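Local coordinates for Tle cognate immunity protein 4 C-terminal domain-containing protein (Pseudomonas aeruginosa PAO1, PDB 4R1D) that probably protects its producer from self-intoxication by binding the lipase effector Tle4 of the H2 type VI secretion system as the cognate immunity protein Tli4, at residues Y98-S101 against H106-R109; D33-L38 against F147-A152; Y108-K113 against E124-L129. All coordinates share one frame; numbering follows the deposited sequence.

How the contacts relate
All three contacts gather round strand 107-115. Contacts 1 and 3 share Tyr108 and Arg109 on it, with centres about 10 Å apart; contact 2, on the neighbouring strand 33-38, is centred about 8 Å from contact 1 and 11 Å from contact 3. Along the chain, the hairpin of contact 1 leads directly into the strand-to-helix contact 3, and both fall between the two halves of contact 2. Contacts 1 and 3 lie within the N-terminal family region, whereas contact 2 ties that region to the start of the C-terminal one. Tyr108 OH, bonded to Asp150 O, links the hairpin to the 147-152 turn, and the Tle4 chain reaches residues of contacts 2 and 3.

Contact 1 of 3, residues Y98-S101 against H106-R109; sequences YVTS and HVYR
Val99 and Tyr108 form an antiparallel hydrogen-bonded pair in which each backbone N-H meets the other residue's carbonyl. Tyr108 N gives the shorter bond, 2.8 Å to Val99 O, though it is bent to 139° at the hydrogen; Val99 N returns a straighter one, 3.0 Å to Tyr108 O. Toward the turn Ser101 N donates to His106 O at 3.0 Å, a carbonyl that also receives a CA-H...O contact from Thr100 CA. Ser101 OG lies at the imidazole edge, 3.2 Å from His106 CD2, and is hydrogen-bonded to Thr104 O. At the other end Arg109 CG is anti to the backbone N (chi1 -180°) and the chain runs extended, which lays it alongside the Tyr98 phenol, ring and guanidinium planes 18° apart. Tyr98 OH comes over one guanidinium face, 3.1 Å from Arg109 NE, at an angle too poor for a hydrogen bond; Asp96 instead bonds Tyr98 OH and forms a salt bridge with Arg109 NH2. On this face Thr100 CG2 packs on Val107 CG2 (3.6 Å), and Thr100 OG1 is hydrogen-bonded to Lys102 NZ. On the other face, with Val99, Tyr108 OH is bonded to Asp150 O. Paired strands joined by a short loop make this an antiparallel beta hairpin, 92-100 with 107-115.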
ATOM      1  N   TYR B  98      23.337  -6.610  13.985  1.00 15.88           N
ATOM      2  CA  TYR B  98      24.359  -6.878  12.983  1.00 21.32           C
ATOM      3  C   TYR B  98      25.073  -8.155  13.388  1.00 20.73           C
ATOM      4  O   TYR B  98      25.464  -8.325  14.547  1.00 23.20           O
ATOM      5  CB  TYR B  98      25.314  -5.685  12.887  1.00 20.22           C
ATOM      6  CG  TYR B  98      24.570  -4.447  12.458  1.00 20.61           C
ATOM      7  CD1 TYR B  98      24.467  -4.119  11.121  1.00 20.24           C
ATOM      8  CD2 TYR B  98      23.891  -3.653  13.386  1.00 19.10           C
ATOM      9  CE1 TYR B  98      23.752  -3.012  10.706  1.00 23.43           C
ATOM     10  CE2 TYR B  98      23.172  -2.541  12.980  1.00 18.95           C
ATOM     11  CZ  TYR B  98      23.106  -2.230  11.634  1.00 21.36           C
ATOM     12  OH  TYR B  98      22.402  -1.134  11.196  1.00 19.72           O
ATOM     13  N   VAL B  99      25.208  -9.073  12.444  1.00 17.92           N
ATOM     14  CA  VAL B  99      25.716 -10.401  12.774  1.00 19.73           C
ATOM     15  C   VAL B  99      26.571 -10.918  11.633  1.00 23.27           C
ATOM     16  O   VAL B  99      26.318 -10.605  10.467  1.00 21.60           O
ATOM     17  CB  VAL B  99      24.566 -11.389  13.085  1.00 25.52           C
ATOM     18  CG1 VAL B  99      23.670 -11.597  11.866  1.00 22.67           C
ATOM     19  CG2 VAL B  99      25.112 -12.718  13.601  1.00 21.83           C
ATOM     20  N   THR B 100      27.591 -11.699  11.973  1.00 21.20           N
ATOM     21  CA  THR B 100      28.535 -12.199  10.984  1.00 22.81           C
ATOM     22  C   THR B 100      28.562 -13.719  10.948  1.00 21.45           C
ATOM     23  O   THR B 100      28.362 -14.374  11.959  1.00 25.98           O
ATOM     24  CB  THR B 100      29.954 -11.690  11.294  1.00 23.63           C
ATOM     25  OG1 THR B 100      30.299 -12.045  12.639  1.00 25.34           O
ATOM     26  CG2 THR B 100      30.007 -10.183  11.150  1.00 28.76           C
ATOM     27  N   SER B 101      28.813 -14.281   9.772  1.00 20.13           N
ATOM     28  CA  SER B 101      28.941 -15.722   9.638  1.00 18.18           C
ATOM     29  C   SER B 101      30.341 -16.157  10.065  1.00 21.43           C
ATOM     30  O   SER B 101      31.269 -15.341  10.093  1.00 21.50           O
ATOM     31  CB  SER B 101      28.696 -16.129   8.186  1.00 17.97           C
ATOM     32  OG  SER B 101      29.507 -15.350   7.321  1.00 21.13           O
ATOM     33  N   HIS B 106      31.083 -12.813   6.777  1.00 21.75           N
ATOM     34  CA  HIS B 106      30.141 -12.068   5.947  1.00 24.34           C
ATOM     35  C   HIS B 106      29.250 -11.331   6.924  1.00 21.40           C
ATOM     36  O   HIS B 106      28.960 -11.846   8.005  1.00 22.57           O
ATOM     37  CB  HIS B 106      29.260 -12.991   5.101  1.00 20.68           C
ATOM     38  CG  HIS B 106      30.025 -13.895   4.187  1.00 23.17           C
ATOM     39  ND1 HIS B 106      30.699 -13.432   3.076  1.00 25.90           N
ATOM     40  CD2 HIS B 106      30.216 -15.234   4.215  1.00 22.31           C
ATOM     41  CE1 HIS B 106      31.275 -14.450   2.459  1.00 19.55           C
ATOM     42  NE2 HIS B 106      31.000 -15.554   3.132  1.00 23.97           N
ATOM     43  N   VAL B 107      28.802 -10.148   6.539  1.00 18.91           N
ATOM     44  CA  VAL B 107      27.999  -9.316   7.431  1.00 21.91           C
ATOM     45  C   VAL B 107      26.522  -9.300   7.055  1.00 23.36           C
ATOM     46  O   VAL B 107      26.187  -9.314   5.878  1.00 19.70           O
ATOM     47  CB  VAL B 107      28.524  -7.877   7.429  1.00 21.08           C
ATOM     48  CG1 VAL B 107      27.382  -6.895   7.445  1.00 31.54           C
ATOM     49  CG2 VAL B 107      29.399  -7.664   8.619  1.00 39.17           C
ATOM     50  N   TYR B 108      25.653  -9.273   8.065  1.00 17.52           N
ATOM     51  CA  TYR B 108      24.211  -9.214   7.847  1.00 17.16           C
ATOM     52  C   TYR B 108      23.553  -8.210   8.771  1.00 18.63           C
ATOM     53  O   TYR B 108      23.993  -8.025   9.908  1.00 18.94           O
ATOM     54  CB  TYR B 108      23.580 -10.592   8.079  1.00 17.17           C
ATOM     55  CG  TYR B 108      24.206 -11.656   7.221  1.00 19.47           C
ATOM     56  CD1 TYR B 108      23.608 -12.066   6.035  1.00 18.86           C
ATOM     57  CD2 TYR B 108      25.427 -12.222   7.579  1.00 21.61           C
ATOM     58  CE1 TYR B 108      24.194 -13.029   5.244  1.00 13.28           C
ATOM     59  CE2 TYR B 108      26.018 -13.168   6.797  1.00 20.87           C
ATOM     60  CZ  TYR B 108      25.405 -13.576   5.635  1.00 20.36           C
ATOM     61  OH  TYR B 108      26.020 -14.539   4.869  1.00 20.21           O
ATOM     62  N   ARG B 109      22.483  -7.584   8.282  1.00 15.21           N
ATOM     63  CA  ARG B 109      21.664  -6.711   9.106  1.00 17.56           C
ATOM     64  C   ARG B 109      20.296  -7.363   9.286  1.00 18.00           C
ATOM     65  O   ARG B 109      19.689  -7.797   8.317  1.00 15.27           O
ATOM     66  CB  ARG B 109      21.494  -5.348   8.444  1.00 16.54           C
ATOM     67  CG  ARG B 109      20.650  -4.395   9.262  1.00 19.56           C
ATOM     68  CD  ARG B 109      20.373  -3.101   8.509  1.00 19.16           C
ATOM     69  NE  ARG B 109      19.963  -2.035   9.420  1.00 20.93           N
ATOM     70  CZ  ARG B 109      19.607  -0.812   9.033  1.00 20.58           C
ATOM     71  NH1 ARG B 109      19.595  -0.496   7.748  1.00 22.66           N
ATOM     72  NH2 ARG B 109      19.260   0.099   9.938  1.00 22.59           N
TER

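Contact 2 of 3, residues D33-L38 against F147-A152; sequences DRIEYL and FCIDHA
A type II beta turn, Ile149 to Ala152, connects strands 146-149 and 152-155 and brings its two central residues, Asp150 and His151, against Tyr37 of strand 33-38. His151 CD2 sits over the centre of one face of the phenol ring, 3.5 Å from Tyr37 CZ. The two rings are inclined by 39°, an oblique meeting led by CD2, with His151 NE2 next, 3.8 Å from Tyr37 CZ. Tyr37 carries its CG anti to the backbone N (chi1 166°), which brings the ring up to His151. Closer to the backbone, Tyr37 CB touches Asp150 CB at 3.8 Å. Deeper in, the two isoleucines cross at about a right angle and meet through their end methyls, Ile35 CD1 and Ile149 CD1, 4.1 Å apart. The polar link is indirect: one water donates to Asp150 OD2 at 2.7 Å and to Ile35 O at 3.2 Å, so a strand carbonyl and a turn carboxylate share a single bridging donor. Outside the two segments, Arg136 bonds the carbonyls of Ile149 and Ala152, and the His106 ring meets that of His151. The chemistry implies that these two segments, one from the N-terminal region and one from the beginning of the C-terminal region, are held together by apolar and aromatic surfaces, with one water as their polar link and no backbone pairing.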
ATOM      1  N   ASP B  33      11.141 -10.511   9.972  1.00 16.10           N
ATOM      2  CA  ASP B  33      11.968  -9.378   9.560  1.00 14.37           C
ATOM      3  C   ASP B  33      13.103  -9.824   8.640  1.00 15.40           C
ATOM      4  O   ASP B  33      13.702 -10.870   8.856  1.00 16.70           O
ATOM      5  CB  ASP B  33      12.543  -8.690  10.804  1.00 16.89           C
ATOM      6  CG  ASP B  33      11.458  -8.096  11.686  1.00 21.06           C
ATOM      7  OD1 ASP B  33      10.524  -7.471  11.139  1.00 16.96           O
ATOM      8  OD2 ASP B  33      11.526  -8.257  12.920  1.00 18.55           O
ATOM      9  N   ARG B  34      13.406  -9.030   7.619  1.00 15.99           N
ATOM     10  CA  ARG B  34      14.430  -9.427   6.662  1.00 14.11           C
ATOM     11  C   ARG B  34      15.831  -9.516   7.260  1.00 14.57           C
ATOM     12  O   ARG B  34      16.261  -8.625   7.988  1.00 14.62           O
ATOM     13  CB  ARG B  34      14.451  -8.456   5.488  1.00 15.30           C
ATOM     14  CG  ARG B  34      15.521  -8.783   4.455  1.00 14.49           C
ATOM     15  CD  ARG B  34      15.261  -8.036   3.163  1.00 16.55           C
ATOM     16  NE  ARG B  34      16.340  -8.268   2.207  1.00 14.34           N
ATOM     17  CZ  ARG B  34      16.611  -7.477   1.171  1.00 23.01           C
ATOM     18  NH1 ARG B  34      15.868  -6.399   0.947  1.00 18.49           N
ATOM     19  NH2 ARG B  34      17.626  -7.767   0.355  1.00 19.09           N
ATOM     20  N   ILE B  35      16.524 -10.615   6.965  1.00 14.28           N
ATOM     21  CA  ILE B  35      17.946 -10.695   7.243  1.00 15.03           C
ATOM     22  C   ILE B  35      18.654 -10.359   5.934  1.00 16.19           C
ATOM     23  O   ILE B  35      18.591 -11.112   4.955  1.00 19.20           O
ATOM     24  CB  ILE B  35      18.388 -12.060   7.843  1.00 16.16           C
ATOM     25  CG1 ILE B  35      19.903 -12.054   8.082  1.00 15.10           C
ATOM     26  CG2 ILE B  35      17.944 -13.238   6.967  1.00 18.86           C
ATOM     27  CD1 ILE B  35      20.355 -13.004   9.194  1.00 21.15           C
ATOM     28  N   GLU B  36      19.270  -9.182   5.928  1.00 13.21           N
ATOM     29  CA  GLU B  36      19.867  -8.590   4.731  1.00 16.65           C
ATOM     30  C   GLU B  36      21.373  -8.803   4.694  1.00 17.41           C
ATOM     31  O   GLU B  36      22.083  -8.469   5.643  1.00 18.91           O
ATOM     32  CB  GLU B  36      19.556  -7.089   4.697  1.00 18.96           C
ATOM     33  CG  GLU B  36      20.043  -6.391   3.433  1.00 19.08           C
ATOM     34  CD  GLU B  36      19.952  -4.876   3.518  1.00 23.84           C
ATOM     35  OE1 GLU B  36      19.695  -4.355   4.623  1.00 23.38           O
ATOM     36  OE2 GLU B  36      20.145  -4.205   2.473  1.00 21.05           O
ATOM     37  N   TYR B  37      21.862  -9.354   3.586  1.00 17.57           N
ATOM     38  CA  TYR B  37      23.296  -9.513   3.388  1.00 17.41           C
ATOM     39  C   TYR B  37      23.923  -8.174   2.998  1.00 22.42           C
ATOM     40  O   TYR B  37      23.432  -7.480   2.106  1.00 21.89           O
ATOM     41  CB  TYR B  37      23.567 -10.561   2.308  1.00 17.02           C
ATOM     42  CG  TYR B  37      24.989 -10.522   1.826  1.00 18.36           C
ATOM     43  CD1 TYR B  37      26.027 -10.979   2.625  1.00 19.48           C
ATOM     44  CD2 TYR B  37      25.299  -9.991   0.584  1.00 22.47           C
ATOM     45  CE1 TYR B  37      27.337 -10.916   2.191  1.00 20.75           C
ATOM     46  CE2 TYR B  37      26.599  -9.924   0.141  1.00 23.93           C
ATOM     47  CZ  TYR B  37      27.610 -10.388   0.942  1.00 24.53           C
ATOM     48  OH  TYR B  37      28.899 -10.317   0.478  1.00 25.08           O
ATOM     49  N   LEU B  38      25.012  -7.813   3.667  1.00 18.87           N
ATOM     50  CA  LEU B  38      25.675  -6.540   3.409  1.00 19.75           C
ATOM     51  C   LEU B  38      27.024  -6.779   2.738  1.00 23.65           C
ATOM     52  O   LEU B  38      27.695  -7.760   3.047  1.00 19.06           O
ATOM     53  CB  LEU B  38      25.903  -5.800   4.728  1.00 24.42           C
ATOM     54  CG  LEU B  38      24.675  -5.550   5.608  1.00 23.83           C
ATOM     55  CD1 LEU B  38      25.079  -4.835   6.907  1.00 22.98           C
ATOM     56  CD2 LEU B  38      23.650  -4.733   4.846  1.00 20.07           C
ATOM     57  N   PHE B 147      18.992 -23.324   7.762  1.00 19.33           N
ATOM     58  CA  PHE B 147      18.253 -22.457   6.854  1.00 19.84           C
ATOM     59  C   PHE B 147      19.234 -21.622   6.020  1.00 14.47           C
ATOM     60  O   PHE B 147      19.921 -20.752   6.546  1.00 18.29           O
ATOM     61  CB  PHE B 147      17.338 -21.559   7.693  1.00 18.07           C
ATOM     62  CG  PHE B 147      16.405 -20.700   6.884  1.00 17.96           C
ATOM     63  CD1 PHE B 147      15.169 -21.181   6.477  1.00 20.58           C
ATOM     64  CD2 PHE B 147      16.755 -19.406   6.552  1.00 18.41           C
ATOM     65  CE1 PHE B 147      14.307 -20.379   5.740  1.00 18.70           C
ATOM     66  CE2 PHE B 147      15.903 -18.611   5.817  1.00 18.87           C
ATOM     67  CZ  PHE B 147      14.682 -19.094   5.409  1.00 15.85           C
ATOM     68  N   CYS B 148      19.310 -21.903   4.725  1.00 17.32           N
ATOM     69  CA  CYS B 148      20.281 -21.244   3.863  1.00 16.90           C
ATOM     70  C   CYS B 148      19.845 -19.846   3.473  1.00 17.84           C
ATOM     71  O   CYS B 148      18.701 -19.638   3.095  1.00 17.68           O
ATOM     72  CB  CYS B 148      20.538 -22.062   2.601  1.00 15.92           C
ATOM     73  SG  CYS B 148      21.553 -23.557   2.876  1.00 19.54           S
ATOM     74  N   ILE B 149      20.780 -18.908   3.566  1.00 18.93           N
ATOM     75  CA  ILE B 149      20.580 -17.546   3.085  1.00 15.89           C
ATOM     76  C   ILE B 149      21.795 -17.191   2.212  1.00 16.93           C
ATOM     77  O   ILE B 149      22.614 -18.067   1.915  1.00 18.41           O
ATOM     78  CB  ILE B 149      20.425 -16.565   4.266  1.00 16.20           C
ATOM     79  CG1 ILE B 149      21.716 -16.494   5.088  1.00 19.04           C
ATOM     80  CG2 ILE B 149      19.254 -17.004   5.169  1.00 17.13           C
ATOM     81  CD1 ILE B 149      21.696 -15.455   6.190  1.00 18.25           C
ATOM     82  N   ASP B 150      21.923 -15.929   1.800  1.00 17.26           N
ATOM     83  CA  ASP B 150      23.086 -15.520   1.017  1.00 18.80           C
ATOM     84  C   ASP B 150      24.370 -15.835   1.775  1.00 19.18           C
ATOM     85  O   ASP B 150      24.552 -15.370   2.895  1.00 17.01           O
ATOM     86  CB  ASP B 150      23.075 -14.016   0.755  1.00 21.53           C
ATOM     87  CG  ASP B 150      21.783 -13.543   0.155  1.00 22.43           C
ATOM     88  OD1 ASP B 150      21.663 -13.547  -1.087  1.00 23.77           O
ATOM     89  OD2 ASP B 150      20.887 -13.178   0.929  1.00 22.65           O
ATOM     90  N   HIS B 151      25.254 -16.617   1.157  1.00 20.30           N
ATOM     91  CA  HIS B 151      26.604 -16.834   1.684  1.00 18.55           C
ATOM     92  C   HIS B 151      26.674 -17.533   3.042  1.00 19.79           C
ATOM     93  O   HIS B 151      27.739 -17.600   3.657  1.00 20.43           O
ATOM     94  CB  HIS B 151      27.358 -15.507   1.778  1.00 22.03           C
ATOM     95  CG  HIS B 151      27.449 -14.770   0.480  1.00 23.40           C
ATOM     96  ND1 HIS B 151      28.341 -15.115  -0.513  1.00 21.39           N
ATOM     97  CD2 HIS B 151      26.761 -13.700   0.017  1.00 21.75           C
ATOM     98  CE1 HIS B 151      28.199 -14.288  -1.535  1.00 24.30           C
ATOM     99  NE2 HIS B 151      27.241 -13.423  -1.241  1.00 21.39           N
ATOM    100  N   ALA B 152      25.558 -18.054   3.521  1.00 18.09           N
ATOM    101  CA  ALA B 152      25.568 -18.675   4.829  1.00 16.00           C
ATOM    102  C   ALA B 152      24.365 -19.572   5.063  1.00 18.28           C
ATOM    103  O   ALA B 152      23.513 -19.738   4.190  1.00 19.16           O
ATOM    104  CB  ALA B 152      25.649 -17.598   5.915  1.00 21.81           C
TER
HETATM  105  O   HOH W   1      20.817 -12.958   3.570  1.00 19.39           O

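Contact 3 of 3, residues Y108-K113 against E124-L129; sequences YRWKGK and EISRAL
Trp110 reaches from its strand to the helix with the benzene side of its indole, meeting Ile125, Ser126 and Leu129 at successive atoms. Ile125 CG2 stands at the ring edge, near the indole plane, 3.8 Å from Trp110 CH2, and the two side chains cross at about a right angle. Ser126 OG approaches the same edge, 3.7 Å from Trp110 CZ3. Leu129 comes obliquely, its CD2 methyl 3.7 Å from Trp110 CE3. Leu129 CD2 and Ile125 CG2, one helical turn apart, thus hold the six-membered ring at two points, and the serine oxygen meets it at CZ3, the atom between CE3 and CH2. With Trp110 CG anti to the backbone N (chi1 178°), the indole extends to the helix; the segment axes pass 12.0 Å apart at their closest. Here segment 124-129 of helix 119-132 runs nearly antiparallel (166°) to segment 108-113 of strand 107-115, a helix packed on the Trp110 face of an antiparallel sheet in an alpha+beta arrangement. The i to i+4 bond from Leu129 N to Ile125 O (2.8 Å) belongs to the helix that sets these two side chains one turn apart. Farther out, the pyrrole side of the indole is held by Trp110 NE1, which bonds Leu30 O and more weakly Asp33 O. Trp31 touches both Trp110 and Ile125. Arg397 of the Tle4 chain makes a cation-pi contact with Trp110 and also packs on Ile125.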
ATOM      1  N   TYR B 108      25.653  -9.273   8.065  1.00 17.52           N
ATOM      2  CA  TYR B 108      24.211  -9.214   7.847  1.00 17.16           C
ATOM      3  C   TYR B 108      23.553  -8.210   8.771  1.00 18.63           C
ATOM      4  O   TYR B 108      23.993  -8.025   9.908  1.00 18.94           O
ATOM      5  CB  TYR B 108      23.580 -10.592   8.079  1.00 17.17           C
ATOM      6  CG  TYR B 108      24.206 -11.656   7.221  1.00 19.47           C
ATOM      7  CD1 TYR B 108      23.608 -12.066   6.035  1.00 18.86           C
ATOM      8  CD2 TYR B 108      25.427 -12.222   7.579  1.00 21.61           C
ATOM      9  CE1 TYR B 108      24.194 -13.029   5.244  1.00 13.28           C
ATOM     10  CE2 TYR B 108      26.018 -13.168   6.797  1.00 20.87           C
ATOM     11  CZ  TYR B 108      25.405 -13.576   5.635  1.00 20.36           C
ATOM     12  OH  TYR B 108      26.020 -14.539   4.869  1.00 20.21           O
ATOM     13  N   ARG B 109      22.483  -7.584   8.282  1.00 15.21           N
ATOM     14  CA  ARG B 109      21.664  -6.711   9.106  1.00 17.56           C
ATOM     15  C   ARG B 109      20.296  -7.363   9.286  1.00 18.00           C
ATOM     16  O   ARG B 109      19.689  -7.797   8.317  1.00 15.27           O
ATOM     17  CB  ARG B 109      21.494  -5.348   8.444  1.00 16.54           C
ATOM     18  CG  ARG B 109      20.650  -4.395   9.262  1.00 19.56           C
ATOM     19  CD  ARG B 109      20.373  -3.101   8.509  1.00 19.16           C
ATOM     20  NE  ARG B 109      19.963  -2.035   9.420  1.00 20.93           N
ATOM     21  CZ  ARG B 109      19.607  -0.812   9.033  1.00 20.58           C
ATOM     22  NH1 ARG B 109      19.595  -0.496   7.748  1.00 22.66           N
ATOM     23  NH2 ARG B 109      19.260   0.099   9.938  1.00 22.59           N
ATOM     24  N   TRP B 110      19.826  -7.442  10.524  1.00 17.38           N
ATOM     25  CA  TRP B 110      18.541  -8.056  10.805  1.00 16.21           C
ATOM     26  C   TRP B 110      17.811  -7.160  11.796  1.00 17.31           C
ATOM     27  O   TRP B 110      18.074  -7.198  13.003  1.00 18.37           O
ATOM     28  CB  TRP B 110      18.727  -9.466  11.365  1.00 16.23           C
ATOM     29  CG  TRP B 110      17.420 -10.136  11.712  1.00 14.54           C
ATOM     30  CD1 TRP B 110      16.302 -10.229  10.923  1.00 15.65           C
ATOM     31  CD2 TRP B 110      17.102 -10.802  12.939  1.00 15.34           C
ATOM     32  NE1 TRP B 110      15.303 -10.925  11.589  1.00 15.42           N
ATOM     33  CE2 TRP B 110      15.771 -11.283  12.827  1.00 16.02           C
ATOM     34  CE3 TRP B 110      17.814 -11.048  14.119  1.00 17.54           C
ATOM     35  CZ2 TRP B 110      15.145 -11.987  13.849  1.00 16.64           C
ATOM     36  CZ3 TRP B 110      17.177 -11.759  15.144  1.00 17.90           C
ATOM     37  CH2 TRP B 110      15.864 -12.218  14.994  1.00 19.27           C
ATOM     38  N   LYS B 111      16.917  -6.327  11.282  1.00 16.20           N
ATOM     39  CA  LYS B 111      16.319  -5.277  12.099  1.00 16.02           C
ATOM     40  C   LYS B 111      14.816  -5.449  12.193  1.00 20.53           C
ATOM     41  O   LYS B 111      14.146  -5.705  11.196  1.00 16.58           O
ATOM     42  CB  LYS B 111      16.641  -3.898  11.511  1.00 18.47           C
ATOM     43  CG  LYS B 111      15.988  -2.726  12.257  1.00 17.19           C
ATOM     44  CD  LYS B 111      16.298  -1.400  11.581  1.00 26.78           C
ATOM     45  CE  LYS B 111      15.718  -1.337  10.181  1.00 31.95           C
ATOM     46  NZ  LYS B 111      15.908   0.003   9.557  1.00 37.99           N
ATOM     47  N   GLY B 112      14.284  -5.304  13.400  1.00 17.73           N
ATOM     48  CA  GLY B 112      12.849  -5.395  13.561  1.00 18.06           C
ATOM     49  C   GLY B 112      12.398  -4.940  14.926  1.00 18.56           C
ATOM     50  O   GLY B 112      13.212  -4.645  15.793  1.00 17.75           O
ATOM     51  N   LYS B 113      11.087  -4.880  15.119  1.00 15.45           N
ATOM     52  CA  LYS B 113      10.557  -4.415  16.398  1.00 15.10           C
ATOM     53  C   LYS B 113      10.537  -5.520  17.442  1.00 16.34           C
ATOM     54  O   LYS B 113      10.322  -6.694  17.130  1.00 18.78           O
ATOM     55  CB  LYS B 113       9.159  -3.822  16.201  1.00 17.07           C
ATOM     56  CG  LYS B 113       9.179  -2.545  15.398  1.00 19.15           C
ATOM     57  CD  LYS B 113       7.815  -1.897  15.313  1.00 32.37           C
ATOM     58  CE  LYS B 113       7.070  -2.373  14.084  1.00 31.06           C
ATOM     59  NZ  LYS B 113       5.865  -1.542  13.842  1.00 36.60           N
ATOM     60  N   GLU B 124      18.195 -13.317  23.615  1.00 19.12           N
ATOM     61  CA  GLU B 124      18.605 -14.716  23.496  1.00 27.12           C
ATOM     62  C   GLU B 124      18.524 -15.207  22.047  1.00 25.27           C
ATOM     63  O   GLU B 124      19.373 -15.980  21.598  1.00 22.49           O
ATOM     64  CB  GLU B 124      17.786 -15.624  24.421  1.00 25.97           C
ATOM     65  CG  GLU B 124      18.103 -17.104  24.257  1.00 34.41           C
ATOM     66  CD  GLU B 124      19.591 -17.416  24.422  1.00 41.18           C
ATOM     67  OE1 GLU B 124      20.273 -16.734  25.225  1.00 34.58           O
ATOM     68  OE2 GLU B 124      20.077 -18.345  23.740  1.00 35.89           O
ATOM     69  N   ILE B 125      17.513 -14.752  21.313  1.00 22.35           N
ATOM     70  CA  ILE B 125      17.383 -15.122  19.907  1.00 23.48           C
ATOM     71  C   ILE B 125      18.590 -14.636  19.091  1.00 17.95           C
ATOM     72  O   ILE B 125      19.134 -15.386  18.282  1.00 23.12           O
ATOM     73  CB  ILE B 125      16.058 -14.605  19.289  1.00 22.45           C
ATOM     74  CG1 ILE B 125      14.869 -15.395  19.843  1.00 22.29           C
ATOM     75  CG2 ILE B 125      16.095 -14.732  17.775  1.00 19.84           C
ATOM     76  CD1 ILE B 125      13.517 -14.815  19.462  1.00 28.19           C
ATOM     77  N   SER B 126      19.003 -13.389  19.315  1.00 19.26           N
ATOM     78  CA  SER B 126      20.162 -12.826  18.627  1.00 21.19           C
ATOM     79  C   SER B 126      21.464 -13.498  19.063  1.00 25.08           C
ATOM     80  O   SER B 126      22.340 -13.737  18.239  1.00 21.01           O
ATOM     81  CB  SER B 126      20.243 -11.316  18.835  1.00 22.40           C
ATOM     82  OG  SER B 126      19.250 -10.651  18.061  1.00 21.02           O
ATOM     83  N   ARG B 127      21.589 -13.792  20.355  1.00 23.02           N
ATOM     84  CA  ARG B 127      22.728 -14.574  20.842  1.00 28.48           C
ATOM     85  C   ARG B 127      22.824 -15.890  20.081  1.00 23.54           C
ATOM     86  O   ARG B 127      23.898 -16.284  19.615  1.00 24.82           O
ATOM     87  CB  ARG B 127      22.590 -14.899  22.333  1.00 29.14           C
ATOM     88  CG  ARG B 127      22.172 -13.749  23.231  1.00 32.13           C
ATOM     89  CD  ARG B 127      23.348 -13.086  23.909  1.00 34.10           C
ATOM     90  NE  ARG B 127      24.302 -14.042  24.466  1.00 39.44           N
ATOM     91  CZ  ARG B 127      25.522 -13.701  24.872  1.00 34.94           C
ATOM     92  NH1 ARG B 127      25.907 -12.436  24.795  1.00 29.71           N
ATOM     93  NH2 ARG B 127      26.356 -14.613  25.354  1.00 36.72           N
ATOM     94  N   ALA B 128      21.695 -16.578  19.976  1.00 22.79           N
ATOM     95  CA  ALA B 128      21.646 -17.879  19.325  1.00 26.66           C
ATOM     96  C   ALA B 128      21.945 -17.755  17.833  1.00 23.66           C
ATOM     97  O   ALA B 128      22.652 -18.582  17.267  1.00 21.77           O
ATOM     98  CB  ALA B 128      20.287 -18.543  19.553  1.00 24.56           C
ATOM     99  N   LEU B 129      21.405 -16.714  17.203  1.00 17.91           N
ATOM    100  CA  LEU B 129      21.693 -16.453  15.796  1.00 24.93           C
ATOM    101  C   LEU B 129      23.195 -16.322  15.563  1.00 24.49           C
ATOM    102  O   LEU B 129      23.736 -16.878  14.607  1.00 19.77           O
ATOM    103  CB  LEU B 129      20.981 -15.178  15.313  1.00 21.90           C
ATOM    104  CG  LEU B 129      21.206 -14.815  13.840  1.00 19.94           C
ATOM    105  CD1 LEU B 129      20.874 -15.994  12.921  1.00 21.29           C
ATOM    106  CD2 LEU B 129      20.395 -13.580  13.438  1.00 18.18           C
TER